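Transcriptional regulator (Streptococcus pneumoniae, PDB 2GNP) probably regulates transcription in response to a sugar-like effector, which its putative sugar-binding domain, built on a Rossmann-like core, would recognise. Local coordinates at residues H85-A90 and K149-A154; I124-K129 and D133-S138; L238-L241 and L245-H248. One frame throughout, in Å; residues are numbered along the deposited sequence.

In the fold
Following the chain from the N terminus, segment 85-90 comes first, on the strand that runs beside 60-63. Contact 1 closes the long loop from there to 149-154, bringing the start of strand 153-160 to the other side of 60-63. Contact 2 lies wholly within that loop: it is the local junction where the chain turns into helix 129-136. Although their centres are about 19 Å apart, the two touch through A90 CB and I124 CD1, 4.0 Å from each other. Contact 3 follows in series and closes the short turn between helix 234-242 and strand 248-252. Its centre is about 17 Å from that of contact 1 and about 27 Å from that of contact 2.

Contact 1: residues H85-A90 and K149-A154; sequences HFYPLA and KDLDIA
L151 reaches across to two side chains of 85-90 at once, one methyl for each. L151 CD2 meets the Y87 ring at Y87 CD1, 3.5 Å away, coming in obliquely rather than squarely over the ring. L151 CD1 presses on L89 CD2 at 3.4 Å, which is tighter than usual for two methyl carbons. L89 is forked in the same way: while its CD2 takes L151, L89 CD1 lies 3.9 Å from A154 CB, so the two leucines and the alanine form a continuous apolar patch with no hydrogen bond across it. With L151 CG anti to its carbonyl carbon (chi1 -69°) and the branch extended beyond it, the forked end is carried across while the backbones stay well apart, the CA atoms of Y87 and L151 being 8.8 Å from each other.

The next shell fixes both sides. The loop leading to A154 is pinned to K60, whose backbone N bonds D152 OD2 and whose NZ forms a salt bridge with D150 OD1. W148, just before K149, gives its indole NE1 to P88 O and ties the two chains together directly. Y87 also packs on L144 and S147 of helix 142-147. Strand 60-63 pairs in parallel with both 85-88 and 153-160, so the contact bridges its two neighbours in the sheet, and helix 102-113 packs against F86 and P88.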
loop_
_atom_site.group_PDB
_atom_site.type_symbol
_atom_site.label_atom_id
_atom_site.label_comp_id
_atom_site.label_asym_id
_atom_site.label_seq_id
_atom_site.Cartn_x
_atom_site.Cartn_y
_atom_site.Cartn_z
ATOM N N HIS A 85 -15.479 5.715 -8.362
ATOM C CA HIS A 85 -14.463 5.738 -9.423
ATOM C C HIS A 85 -13.189 5.129 -8.840
ATOM O O HIS A 85 -12.820 5.496 -7.708
ATOM C CB HIS A 85 -14.145 7.179 -9.852
ATOM C CG HIS A 85 -15.346 7.922 -10.356
ATOM N ND1 HIS A 85 -15.540 8.194 -11.691
ATOM C CD2 HIS A 85 -16.428 8.417 -9.701
ATOM C CE1 HIS A 85 -16.687 8.838 -11.845
ATOM N NE2 HIS A 85 -17.252 8.974 -10.653
ATOM N N PHE A 86 -12.527 4.231 -9.584
ATOM C CA PHE A 86 -11.286 3.567 -9.121
ATOM C C PHE A 86 -10.128 4.067 -9.993
ATOM O O PHE A 86 -10.281 4.166 -11.206
ATOM C CB PHE A 86 -11.438 2.035 -9.341
ATOM C CG PHE A 86 -12.414 1.411 -8.351
ATOM C CD1 PHE A 86 -13.716 1.052 -8.749
ATOM C CD2 PHE A 86 -12.069 1.307 -7.007
ATOM C CE1 PHE A 86 -14.616 0.597 -7.791
ATOM C CE2 PHE A 86 -12.928 0.747 -6.057
ATOM C CZ PHE A 86 -14.209 0.398 -6.455
ATOM N N TYR A 87 -8.980 4.296 -9.349
ATOM C CA TYR A 87 -7.774 4.894 -9.982
ATOM C C TYR A 87 -6.573 4.051 -9.523
ATOM O O TYR A 87 -6.610 3.427 -8.463
ATOM C CB TYR A 87 -7.545 6.330 -9.503
ATOM C CG TYR A 87 -8.711 7.230 -9.809
ATOM C CD1 TYR A 87 -9.720 7.356 -8.868
ATOM C CD2 TYR A 87 -8.798 7.925 -11.020
ATOM C CE1 TYR A 87 -10.855 8.177 -9.126
ATOM C CE2 TYR A 87 -9.910 8.758 -11.286
ATOM C CZ TYR A 87 -10.926 8.838 -10.313
ATOM O OH TYR A 87 -12.030 9.635 -10.576
ATOM N N PRO A 88 -5.494 4.037 -10.343
ATOM C CA PRO A 88 -4.215 3.444 -9.921
ATOM C C PRO A 88 -3.414 4.481 -9.160
ATOM O O PRO A 88 -3.362 5.662 -9.577
ATOM C CB PRO A 88 -3.511 3.113 -11.274
ATOM C CG PRO A 88 -4.030 4.231 -12.278
ATOM C CD PRO A 88 -5.517 4.511 -11.724
ATOM N N LEU A 89 -2.801 4.051 -8.061
ATOM C CA LEU A 89 -1.872 4.899 -7.298
ATOM C C LEU A 89 -0.447 4.781 -7.890
ATOM O O LEU A 89 0.388 5.698 -7.729
ATOM C CB LEU A 89 -1.822 4.518 -5.839
ATOM C CG LEU A 89 -3.176 4.761 -5.112
ATOM C CD1 LEU A 89 -3.027 4.023 -3.777
ATOM C CD2 LEU A 89 -3.446 6.285 -4.950
ATOM N N ALA A 90 -0.179 3.661 -8.509
ATOM C CA ALA A 90 1.140 3.314 -8.997
ATOM C C ALA A 90 0.993 1.990 -9.757
ATOM O O ALA A 90 0.178 1.127 -9.360
ATOM C CB ALA A 90 2.109 3.148 -7.809
ATOM N N LYS A 149 -4.813 14.011 -6.108
ATOM C CA LYS A 149 -4.889 15.084 -5.117
ATOM C C LYS A 149 -6.215 15.127 -4.392
ATOM O O LYS A 149 -6.351 15.877 -3.431
ATOM C CB LYS A 149 -4.527 16.444 -5.728
ATOM C CG LYS A 149 -3.093 16.414 -6.332
ATOM C CD LYS A 149 -2.734 17.661 -7.108
ATOM C CE LYS A 149 -1.252 17.679 -7.530
ATOM N NZ LYS A 149 -0.225 17.182 -6.511
ATOM N N ASP A 150 -7.192 14.354 -4.851
ATOM C CA ASP A 150 -8.469 14.393 -4.171
ATOM C C ASP A 150 -9.178 13.030 -4.017
ATOM O O ASP A 150 -10.431 12.917 -4.038
ATOM C CB ASP A 150 -9.358 15.503 -4.754
ATOM C CG ASP A 150 -10.113 15.061 -5.909
ATOM O OD1 ASP A 150 -9.535 14.328 -6.736
ATOM O OD2 ASP A 150 -11.322 15.408 -5.962
ATOM N N LEU A 151 -8.365 11.998 -3.783
ATOM C CA LEU A 151 -8.947 10.681 -3.507
ATOM C C LEU A 151 -9.583 10.647 -2.127
ATOM O O LEU A 151 -9.159 11.327 -1.185
ATOM C CB LEU A 151 -7.882 9.623 -3.540
ATOM C CG LEU A 151 -7.338 9.394 -4.963
ATOM C CD1 LEU A 151 -6.208 8.335 -4.790
ATOM C CD2 LEU A 151 -8.376 8.977 -6.013
ATOM N N ASP A 152 -10.639 9.841 -2.032
ATOM C CA ASP A 152 -11.291 9.594 -0.751
ATOM C C ASP A 152 -10.636 8.451 0.039
ATOM O O ASP A 152 -10.527 8.522 1.255
ATOM C CB ASP A 152 -12.764 9.244 -0.956
ATOM C CG ASP A 152 -13.533 10.415 -1.524
ATOM O OD1 ASP A 152 -13.696 11.413 -0.788
ATOM O OD2 ASP A 152 -13.882 10.398 -2.703
ATOM N N ILE A 153 -10.272 7.389 -0.681
ATOM C CA ILE A 153 -9.708 6.188 -0.039
ATOM C C ILE A 153 -8.516 5.773 -0.876
ATOM O O ILE A 153 -8.532 5.964 -2.077
ATOM C CB ILE A 153 -10.702 5.050 -0.049
ATOM C CG1 ILE A 153 -11.903 5.424 0.837
ATOM C CG2 ILE A 153 -10.008 3.729 0.378
ATOM C CD1 ILE A 153 -13.047 4.374 0.653
ATOM N N ALA A 154 -7.467 5.335 -0.208
ATOM C CA ALA A 154 -6.362 4.617 -0.913
ATOM C C ALA A 154 -6.300 3.246 -0.262
ATOM O O ALA A 154 -6.460 3.151 0.948
ATOM C CB ALA A 154 -5.071 5.315 -0.698
#

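Contact 2: residues I124-K129 and D133-S138; sequences IVQENK and DGILQS
K129 leaves its backbone with CG anti to N (chi1 175°), and bends at chi3 and chi4 then turn the ammonium back toward D133, whose CG stands beside its own backbone N (chi1 -72°). K129 NZ ends 2.7 Å from D133 OD2, on the syn lone pair of that oxygen, in a salt bridge between side chains that lie obliquely to one another. The lysine's aliphatic part runs past the same oxygen, with K129 CG 3.4 Å from D133 OD2. One turn of helix already joins the two residues: D133 N donates to K129 O over 2.8 Å, nearly straight at 167°.

This is the first turn of helix 129-136, with N128 as N-cap: its OD1 receives L131 N. The nearby K129 ammonium would probably favour the charged form of the D133 carboxylate.

Q126, still in the loop before the cap, approaches I135 from the opposite direction, and I135 CD1 comes 3.3 Å from Q126 CD at the amide end. The backbone of Q126 is bonded to R209, through that residue's main chain and its side-chain NE. At the far end of the helix I135 O takes two donors, S138 N at 3.1 Å and S138 OG at 2.8 Å, and the same OG also bonds F141 N, just before helix 142-147 begins.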
loop_
_atom_site.group_PDB
_atom_site.type_symbol
_atom_site.label_atom_id
_atom_site.label_comp_id
_atom_site.label_asym_id
_atom_site.label_seq_id
_atom_site.Cartn_x
_atom_site.Cartn_y
_atom_site.Cartn_z
ATOM N N ILE A 124 6.234 2.168 -14.360
ATOM C CA ILE A 124 6.371 2.815 -13.051
ATOM C C ILE A 124 7.667 3.657 -12.922
ATOM O O ILE A 124 7.625 4.739 -12.370
ATOM C CB ILE A 124 6.233 1.756 -11.902
ATOM C CG1 ILE A 124 6.412 2.380 -10.505
ATOM C CG2 ILE A 124 7.189 0.612 -12.108
ATOM C CD1 ILE A 124 5.379 3.447 -10.159
ATOM N N VAL A 125 8.795 3.168 -13.445
ATOM C CA VAL A 125 10.069 3.943 -13.358
ATOM C C VAL A 125 10.557 4.278 -14.786
ATOM O O VAL A 125 10.770 3.365 -15.610
ATOM C CB VAL A 125 11.204 3.128 -12.633
ATOM C CG1 VAL A 125 12.548 3.904 -12.698
ATOM C CG2 VAL A 125 10.814 2.797 -11.168
ATOM N N GLN A 126 10.722 5.581 -15.054
ATOM C CA GLN A 126 11.167 6.039 -16.358
ATOM C C GLN A 126 12.699 6.153 -16.278
ATOM O O GLN A 126 13.277 6.218 -15.166
ATOM C CB GLN A 126 10.543 7.393 -16.709
ATOM C CG GLN A 126 9.014 7.408 -16.709
ATOM C CD GLN A 126 8.458 6.630 -17.873
ATOM O OE1 GLN A 126 7.510 5.823 -17.726
ATOM N NE2 GLN A 126 9.039 6.852 -19.073
ATOM N N GLU A 127 13.317 6.171 -17.467
ATOM C CA GLU A 127 14.774 6.343 -17.665
ATOM C C GLU A 127 15.367 7.611 -17.045
ATOM O O GLU A 127 16.470 7.590 -16.483
ATOM C CB GLU A 127 15.060 6.264 -19.181
ATOM C CG GLU A 127 14.801 4.842 -19.765
ATOM C CD GLU A 127 14.371 4.824 -21.230
ATOM O OE1 GLU A 127 15.252 4.588 -22.086
ATOM O OE2 GLU A 127 13.161 5.032 -21.540
ATOM N N ASN A 128 14.638 8.715 -17.111
ATOM C CA ASN A 128 15.072 9.969 -16.522
ATOM C C ASN A 128 13.917 10.901 -16.195
ATOM O O ASN A 128 12.772 10.628 -16.543
ATOM C CB ASN A 128 16.071 10.691 -17.435
ATOM C CG ASN A 128 15.497 11.004 -18.795
ATOM O OD1 ASN A 128 14.419 11.609 -18.930
ATOM N ND2 ASN A 128 16.218 10.598 -19.829
ATOM N N LYS A 129 14.235 11.982 -15.491
ATOM C CA LYS A 129 13.264 12.956 -15.044
ATOM C C LYS A 129 12.547 13.633 -16.195
ATOM O O LYS A 129 11.376 13.991 -16.066
ATOM C CB LYS A 129 13.933 14.017 -14.172
ATOM C CG LYS A 129 13.001 15.107 -13.797
ATOM C CD LYS A 129 13.447 15.905 -12.567
ATOM C CE LYS A 129 13.357 17.371 -12.813
ATOM N NZ LYS A 129 11.976 17.862 -12.807
ATOM N N ASP A 133 8.638 13.643 -16.323
ATOM C CA ASP A 133 7.894 14.899 -16.380
ATOM C C ASP A 133 7.027 15.066 -17.647
ATOM O O ASP A 133 5.934 15.624 -17.568
ATOM C CB ASP A 133 8.838 16.068 -16.306
ATOM C CG ASP A 133 9.441 16.254 -14.950
ATOM O OD1 ASP A 133 8.938 15.722 -13.935
ATOM O OD2 ASP A 133 10.417 17.040 -14.903
ATOM N N GLY A 134 7.521 14.582 -18.778
ATOM C CA GLY A 134 6.759 14.538 -20.019
ATOM C C GLY A 134 5.420 13.819 -19.826
ATOM O O GLY A 134 4.400 14.280 -20.350
ATOM N N ILE A 135 5.442 12.719 -19.058
ATOM C CA ILE A 135 4.190 11.970 -18.729
ATOM C C ILE A 135 3.397 12.753 -17.677
ATOM O O ILE A 135 2.207 13.065 -17.853
ATOM C CB ILE A 135 4.510 10.570 -18.241
ATOM C CG1 ILE A 135 5.109 9.703 -19.349
ATOM C CG2 ILE A 135 3.286 9.893 -17.600
ATOM C CD1 ILE A 135 5.834 8.470 -18.839
ATOM N N LEU A 136 4.039 13.114 -16.570
ATOM C CA LEU A 136 3.280 13.706 -15.474
ATOM C C LEU A 136 2.609 15.032 -15.818
ATOM O O LEU A 136 1.529 15.336 -15.291
ATOM C CB LEU A 136 4.157 13.862 -14.233
ATOM C CG LEU A 136 4.676 12.547 -13.609
ATOM C CD1 LEU A 136 5.715 12.990 -12.542
ATOM C CD2 LEU A 136 3.588 11.731 -12.934
ATOM N N GLN A 137 3.282 15.818 -16.671
ATOM C CA GLN A 137 2.830 17.158 -17.017
ATOM C C GLN A 137 2.001 17.172 -18.310
ATOM O O GLN A 137 1.656 18.240 -18.822
ATOM C CB GLN A 137 4.056 18.071 -17.161
ATOM C CG GLN A 137 4.814 18.348 -15.812
ATOM C CD GLN A 137 6.197 19.108 -15.994
ATOM O OE1 GLN A 137 6.895 19.379 -15.014
ATOM N NE2 GLN A 137 6.566 19.441 -17.248
ATOM N N SER A 138 1.716 15.989 -18.860
ATOM C CA SER A 138 1.044 15.901 -20.162
ATOM C C SER A 138 -0.436 16.280 -20.093
ATOM O O SER A 138 -1.031 16.263 -19.053
ATOM C CB SER A 138 1.196 14.496 -20.758
ATOM O OG SER A 138 0.430 13.603 -19.936
#

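Contact 3: residues L238-L241 and L245-H248; sequences LSVL and LVNH
L245 N donates to V240 O over 3.0 Å, at an N-H...O angle of 157° and in the plane of the carbonyl, closing a turn from residue i+5 back to i, one residue wider than an alpha-helical turn. It is the backbone bond that ties the end of helix 234-242 to the chain leaving it. The setting is a beta-alpha-beta crossover: strand 223-227, helix 234-242 and strand 248-252 follow one another, and the two strands pair in parallel, as in Rossmann-like sheets.

Beside this bond the side chains pack. V240 has the largest share, and CG1, anti to the backbone N (chi1 167°), is the methyl that meets L245 and V246. V240 CG1 lies 4.2 Å from L245 CB, with the valine and leucine side chains crossing at about a right angle, so the leucine offers the base of its side chain to the valine; the L245 side chain also touches K200. The same CG1 is nearer still to V246, meeting CG2 in an oblique approach. All three residues are buried, and the polar pair at the centre, N-H and carbonyl, is satisfied by its own bond.

Outward from this core, V246 packs on S224 and A226 of strand 223-227, and V240 touches F195 of strand 193-195, so the turn touches two separate strands of the sheet. N247 N is bonded to S224 OG, and H248, where the last strand begins, pairs by backbone with A226 and gives its NE2 to a hydrogen bond with E26 OE1. V246 CG2 sits in the crowded position between its own backbone N and carbonyl carbon, and from there it comes within 3.8 Å of V240 CG1.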
loop_
_atom_site.group_PDB
_atom_site.type_symbol
_atom_site.label_atom_id
_atom_site.label_comp_id
_atom_site.label_asym_id
_atom_site.label_seq_id
_atom_site.Cartn_x
_atom_site.Cartn_y
_atom_site.Cartn_z
ATOM N N LEU A 238 7.135 -0.107 10.456
ATOM C CA LEU A 238 7.501 0.886 11.469
ATOM C C LEU A 238 7.775 2.255 10.786
ATOM O O LEU A 238 7.372 3.316 11.285
ATOM C CB LEU A 238 8.728 0.373 12.199
ATOM C CG LEU A 238 9.331 1.337 13.254
ATOM C CD1 LEU A 238 8.292 1.743 14.326
ATOM C CD2 LEU A 238 10.531 0.638 13.856
ATOM N N SER A 239 8.395 2.216 9.613
ATOM C CA SER A 239 8.694 3.464 8.836
ATOM C C SER A 239 7.407 4.189 8.480
ATOM O O SER A 239 7.235 5.393 8.709
ATOM C CB SER A 239 9.423 3.189 7.543
ATOM O OG SER A 239 10.712 2.654 7.749
ATOM N N VAL A 240 6.473 3.413 7.939
ATOM C CA VAL A 240 5.163 3.964 7.520
ATOM C C VAL A 240 4.430 4.560 8.723
ATOM O O VAL A 240 3.831 5.651 8.622
ATOM C CB VAL A 240 4.376 2.789 6.870
ATOM C CG1 VAL A 240 2.969 3.176 6.723
ATOM C CG2 VAL A 240 5.060 2.441 5.481
ATOM N N LEU A 241 4.481 3.873 9.864
ATOM C CA LEU A 241 3.861 4.396 11.100
ATOM C C LEU A 241 4.533 5.730 11.546
ATOM O O LEU A 241 3.855 6.703 11.917
ATOM C CB LEU A 241 3.956 3.370 12.197
ATOM C CG LEU A 241 3.112 2.140 11.931
ATOM C CD1 LEU A 241 3.374 1.094 13.023
ATOM C CD2 LEU A 241 1.650 2.585 11.932
ATOM N N LEU A 245 2.416 7.750 6.962
ATOM C CA LEU A 245 2.128 7.641 5.502
ATOM C C LEU A 245 0.736 7.127 5.181
ATOM O O LEU A 245 0.196 7.496 4.150
ATOM C CB LEU A 245 3.156 6.855 4.719
ATOM C CG LEU A 245 4.602 7.373 4.887
ATOM C CD1 LEU A 245 5.621 6.509 4.076
ATOM C CD2 LEU A 245 4.710 8.870 4.436
ATOM N N VAL A 246 0.183 6.271 6.040
ATOM C CA VAL A 246 -1.222 5.912 5.968
ATOM C C VAL A 246 -1.845 6.092 7.351
ATOM O O VAL A 246 -1.158 6.270 8.362
ATOM C CB VAL A 246 -1.408 4.412 5.524
ATOM C CG1 VAL A 246 -0.703 4.152 4.150
ATOM C CG2 VAL A 246 -0.820 3.554 6.599
ATOM N N ASN A 247 -3.158 6.103 7.384
ATOM C CA ASN A 247 -3.907 6.325 8.644
ATOM C C ASN A 247 -4.722 5.148 9.107
ATOM O O ASN A 247 -5.434 5.275 10.085
ATOM C CB ASN A 247 -4.728 7.629 8.631
ATOM C CG ASN A 247 -5.725 7.681 7.531
ATOM O OD1 ASN A 247 -6.268 6.653 7.123
ATOM N ND2 ASN A 247 -5.905 8.889 6.946
ATOM N N HIS A 248 -4.654 4.025 8.383
ATOM C CA HIS A 248 -5.365 2.801 8.782
ATOM C C HIS A 248 -4.547 1.595 8.410
ATOM O O HIS A 248 -4.180 1.412 7.229
ATOM C CB HIS A 248 -6.701 2.757 8.063
ATOM C CG HIS A 248 -7.669 1.717 8.595
ATOM N ND1 HIS A 248 -9.035 1.831 8.405
ATOM C CD2 HIS A 248 -7.474 0.562 9.280
ATOM C CE1 HIS A 248 -9.644 0.788 8.957
ATOM N NE2 HIS A 248 -8.725 0.007 9.506
#